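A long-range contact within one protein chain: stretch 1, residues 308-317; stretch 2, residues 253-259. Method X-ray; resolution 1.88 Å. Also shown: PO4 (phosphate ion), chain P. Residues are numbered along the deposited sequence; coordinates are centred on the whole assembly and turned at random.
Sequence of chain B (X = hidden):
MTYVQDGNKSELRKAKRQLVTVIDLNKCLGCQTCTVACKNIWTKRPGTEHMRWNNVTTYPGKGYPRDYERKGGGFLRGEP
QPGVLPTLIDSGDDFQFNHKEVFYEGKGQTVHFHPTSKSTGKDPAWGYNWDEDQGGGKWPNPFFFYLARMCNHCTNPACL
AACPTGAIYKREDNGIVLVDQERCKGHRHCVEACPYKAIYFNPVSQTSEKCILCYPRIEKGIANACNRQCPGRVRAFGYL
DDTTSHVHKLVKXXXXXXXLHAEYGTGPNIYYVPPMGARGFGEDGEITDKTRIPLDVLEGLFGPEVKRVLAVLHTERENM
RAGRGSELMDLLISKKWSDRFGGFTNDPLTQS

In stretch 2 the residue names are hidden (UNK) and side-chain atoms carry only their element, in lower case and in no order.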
# COMPACT_ATOMS: atom_id res chain seq x y z
N ARG B 308 32.50 1.53 -9.80
CA ARG B 308 32.95 2.87 -9.44
C ARG B 308 31.86 3.61 -8.68
O ARG B 308 32.07 4.16 -7.60
CB ARG B 308 33.38 3.67 -10.72
CG ARG B 308 33.76 5.18 -10.41
CD ARG B 308 34.08 6.05 -11.63
NE ARG B 308 32.94 6.07 -12.50
CZ ARG B 308 31.87 6.86 -12.35
NH1 ARG B 308 31.81 7.79 -11.40
NH2 ARG B 308 30.85 6.69 -13.20
N VAL B 309 30.66 3.56 -9.23
CA VAL B 309 29.57 4.27 -8.62
C VAL B 309 29.31 3.78 -7.20
O VAL B 309 29.14 4.59 -6.29
CB VAL B 309 28.34 4.18 -9.47
CG1 VAL B 309 27.13 4.77 -8.70
CG2 VAL B 309 28.67 4.91 -10.82
N LEU B 310 29.28 2.48 -7.00
CA LEU B 310 29.02 1.95 -5.67
C LEU B 310 30.11 2.41 -4.73
O LEU B 310 29.84 2.76 -3.56
CB LEU B 310 28.89 0.41 -5.72
CG LEU B 310 27.68 -0.13 -6.51
CD1 LEU B 310 27.74 -1.67 -6.57
CD2 LEU B 310 26.34 0.35 -5.93
N ALA B 311 31.34 2.44 -5.22
CA ALA B 311 32.46 2.85 -4.40
C ALA B 311 32.34 4.34 -3.98
O ALA B 311 32.66 4.70 -2.85
CB ALA B 311 33.76 2.56 -5.11
N VAL B 312 31.89 5.17 -4.92
CA VAL B 312 31.67 6.61 -4.71
C VAL B 312 30.55 6.76 -3.67
O VAL B 312 30.67 7.56 -2.74
CB VAL B 312 31.31 7.30 -6.03
CG1 VAL B 312 30.85 8.80 -5.81
CG2 VAL B 312 32.48 7.24 -6.99
N LEU B 313 29.45 6.04 -3.83
CA LEU B 313 28.35 6.13 -2.89
C LEU B 313 28.82 5.79 -1.49
O LEU B 313 28.47 6.48 -0.53
CB LEU B 313 27.20 5.21 -3.26
CG LEU B 313 26.43 5.59 -4.54
CD1 LEU B 313 25.51 4.49 -4.97
CD2 LEU B 313 25.64 6.89 -4.30
N HIS B 314 29.59 4.73 -1.36
CA HIS B 314 30.05 4.32 -0.04
C HIS B 314 31.02 5.31 0.50
O HIS B 314 30.96 5.63 1.68
CB HIS B 314 30.56 2.89 -0.08
CG HIS B 314 29.46 1.88 -0.23
ND1 HIS B 314 28.55 1.62 0.78
CD2 HIS B 314 29.08 1.13 -1.28
CE1 HIS B 314 27.68 0.72 0.36
NE2 HIS B 314 27.97 0.42 -0.90
N THR B 315 31.91 5.87 -0.34
CA THR B 315 32.89 6.81 0.13
C THR B 315 32.18 8.08 0.63
O THR B 315 32.46 8.60 1.72
CB THR B 315 33.90 7.16 -0.96
OG1 THR B 315 34.60 5.97 -1.26
CG2 THR B 315 34.92 8.18 -0.50
N GLU B 316 31.26 8.55 -0.17
CA GLU B 316 30.60 9.82 0.12
C GLU B 316 29.74 9.68 1.35
O GLU B 316 29.67 10.59 2.19
CB GLU B 316 29.79 10.28 -1.07
CG GLU B 316 30.68 10.83 -2.21
CD GLU B 316 31.70 11.85 -1.75
OE1 GLU B 316 31.36 12.71 -0.94
OE2 GLU B 316 32.86 11.79 -2.20
N ARG B 317 29.10 8.54 1.48
CA ARG B 317 28.33 8.26 2.66
C ARG B 317 29.23 8.28 3.89
O ARG B 317 28.88 8.85 4.91
CB ARG B 317 27.66 6.93 2.49
CG ARG B 317 26.85 6.53 3.64
CD ARG B 317 26.07 5.27 3.33
NE ARG B 317 25.36 4.86 4.53
CZ ARG B 317 25.11 3.60 4.85
NH1 ARG B 317 25.60 2.59 4.14
NH2 ARG B 317 24.40 3.37 5.94
N UNK B 253 28.41 15.34 -13.39
CA UNK B 253 29.50 15.77 -12.51
C UNK B 253 29.98 14.58 -11.65
O UNK B 253 31.10 14.13 -11.79
n UNK B 253 29.36 20.25 -7.86
c UNK B 253 30.03 17.52 -10.57
c UNK B 253 29.03 16.95 -11.64
c UNK B 253 29.31 18.65 -9.75
c UNK B 253 30.15 19.26 -8.68
N UNK B 254 29.11 14.08 -10.79
CA UNK B 254 29.43 12.93 -9.96
C UNK B 254 29.40 11.64 -10.75
O UNK B 254 30.03 10.65 -10.35
c UNK B 254 28.25 15.09 -7.68
c UNK B 254 29.71 14.90 -6.00
n UNK B 254 28.82 15.74 -6.61
c UNK B 254 28.43 12.84 -8.80
c UNK B 254 31.33 14.07 -4.45
c UNK B 254 29.69 13.69 -6.70
c UNK B 254 28.75 13.83 -7.78
c UNK B 254 31.32 12.85 -5.13
c UNK B 254 30.53 15.11 -4.86
c UNK B 254 30.53 12.65 -6.27
N UNK B 255 28.61 11.62 -11.82
CA UNK B 255 28.43 10.47 -12.71
C UNK B 255 28.01 9.23 -11.93
O UNK B 255 28.57 8.16 -12.13
c UNK B 255 29.70 10.19 -13.51
c UNK B 255 30.32 11.44 -14.12
n UNK B 255 32.80 13.47 -14.74
c UNK B 255 32.02 12.50 -15.68
c UNK B 255 31.47 11.18 -15.08
N UNK B 256 27.02 9.37 -11.08
CA UNK B 256 26.53 8.24 -10.25
C UNK B 256 25.19 7.73 -10.74
O UNK B 256 24.66 6.76 -10.21
c UNK B 256 25.56 9.89 -8.58
c UNK B 256 27.81 8.80 -8.15
c UNK B 256 26.41 8.63 -8.75
N UNK B 257 24.63 8.41 -11.74
CA UNK B 257 23.34 8.07 -12.28
C UNK B 257 23.63 7.52 -13.70
O UNK B 257 24.21 8.21 -14.55
c UNK B 257 22.42 9.29 -12.30
N UNK B 258 23.31 6.24 -13.90
CA UNK B 258 23.68 5.49 -15.08
C UNK B 258 22.49 5.08 -15.94
O UNK B 258 21.43 4.77 -15.44
c UNK B 258 26.14 3.06 -13.29
c UNK B 258 25.64 4.40 -13.78
c UNK B 258 24.43 4.21 -14.68
c UNK B 258 26.76 5.24 -14.47
N UNK B 259 22.71 5.01 -17.26
CA UNK B 259 21.66 4.65 -18.16
C UNK B 259 21.28 3.20 -18.09
O UNK B 259 22.12 2.32 -17.83
c UNK B 259 23.69 4.78 -19.37
c UNK B 259 23.97 5.29 -17.96
c UNK B 259 22.27 4.93 -19.55
P PO4 P . 29.45 2.99 3.84
O1 PO4 P . 29.97 4.42 3.68
O2 PO4 P . 28.27 2.81 2.88
O3 PO4 P . 30.54 1.98 3.53
O4 PO4 P . 28.97 2.80 5.27

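Position 253 carries a side chain of four carbons in an unbranched row that ends in a nitrogen. The chain is fully extended, with every chi angle near 180°, and it lies out of reach of the helix that includes residues 308-317. An unbranched four-carbon chain closed by an amine is lysine, Lys 253.

At position 254 one carbon leads into fused five- and six-membered rings that together hold eight carbons and one nitrogen. The CA-to-CB bond points sideways, yet the end of the side chain comes nearer to the helix. The six-membered ring meets Val 312 and Glu 316, both of which sit at its edge, near the ring plane. An indole is the only standard side chain with this bicycle, so the residue is Trp 254. Its CE3 atom lies 3.9 Å from CG1 of Val 312, and its CZ3 atom lies 3.5 Å from OE2 of Glu 316. The ring nitrogen is hydrogen-bonded elsewhere in the structure.

Position 255 again shows four carbons in a row ending in a nitrogen. Its phi is positive, and it is the first residue after a helix to leave helical geometry. CB approaches NH2 of Arg 308 to 3.7 Å, but the end of the side chain leads away from stretch 1, and its nitrogen makes a weak hydrogen bond to O of Lys 253 at 3.5 Å. The atoms define Lys 255. Its main contribution to the contact is made by the backbone: its O atom accepts a hydrogen bond from NH2 of Arg 308 at 2.9 Å and a weak one from NH1 of the same residue at 3.3 Å.

Position 256 has three side-chain carbons, one carrying the other two. The side chain packs on Val 309 and Val 312, two positions about one helical turn apart, with its CB 3.9 Å from CG1 of Val 309. Three carbons, branched at CB and without any heteroatom, identify Val 256. Its CG1 lies 3.8 Å from CG1 of Val 312.

Position 257 has a single side-chain carbon, directed away from the helix and making no contact with it. This is Ala 257.

Four carbons, forked at the second, occupy position 258. The CA-to-CB bond points toward the helix, and both tips of the fork lie against Val 309. The pattern is that of Leu 258, whose CD1 is 4.0 Å from CG2 of Val 309.

At position 259 three carbons close a ring onto the backbone nitrogen, which is diagnostic of Pro 259; it is out of reach of stretch 1.

The contact buries 384 Å² in total and runs along one side of the helix. Val 309 and Val 312 supply apolar surface for Trp 254, Val 256 and Leu 258, with the closest backbone approach between CA of Val 309 and CA of Val 256, at 5.3 Å. Arg 308 adds a polar anchor: its guanidinium meets the carbonyl of Lys 255 near its own plane, where its N-H groups can donate.

Stretch 2, residues 253-259: KWKVALP
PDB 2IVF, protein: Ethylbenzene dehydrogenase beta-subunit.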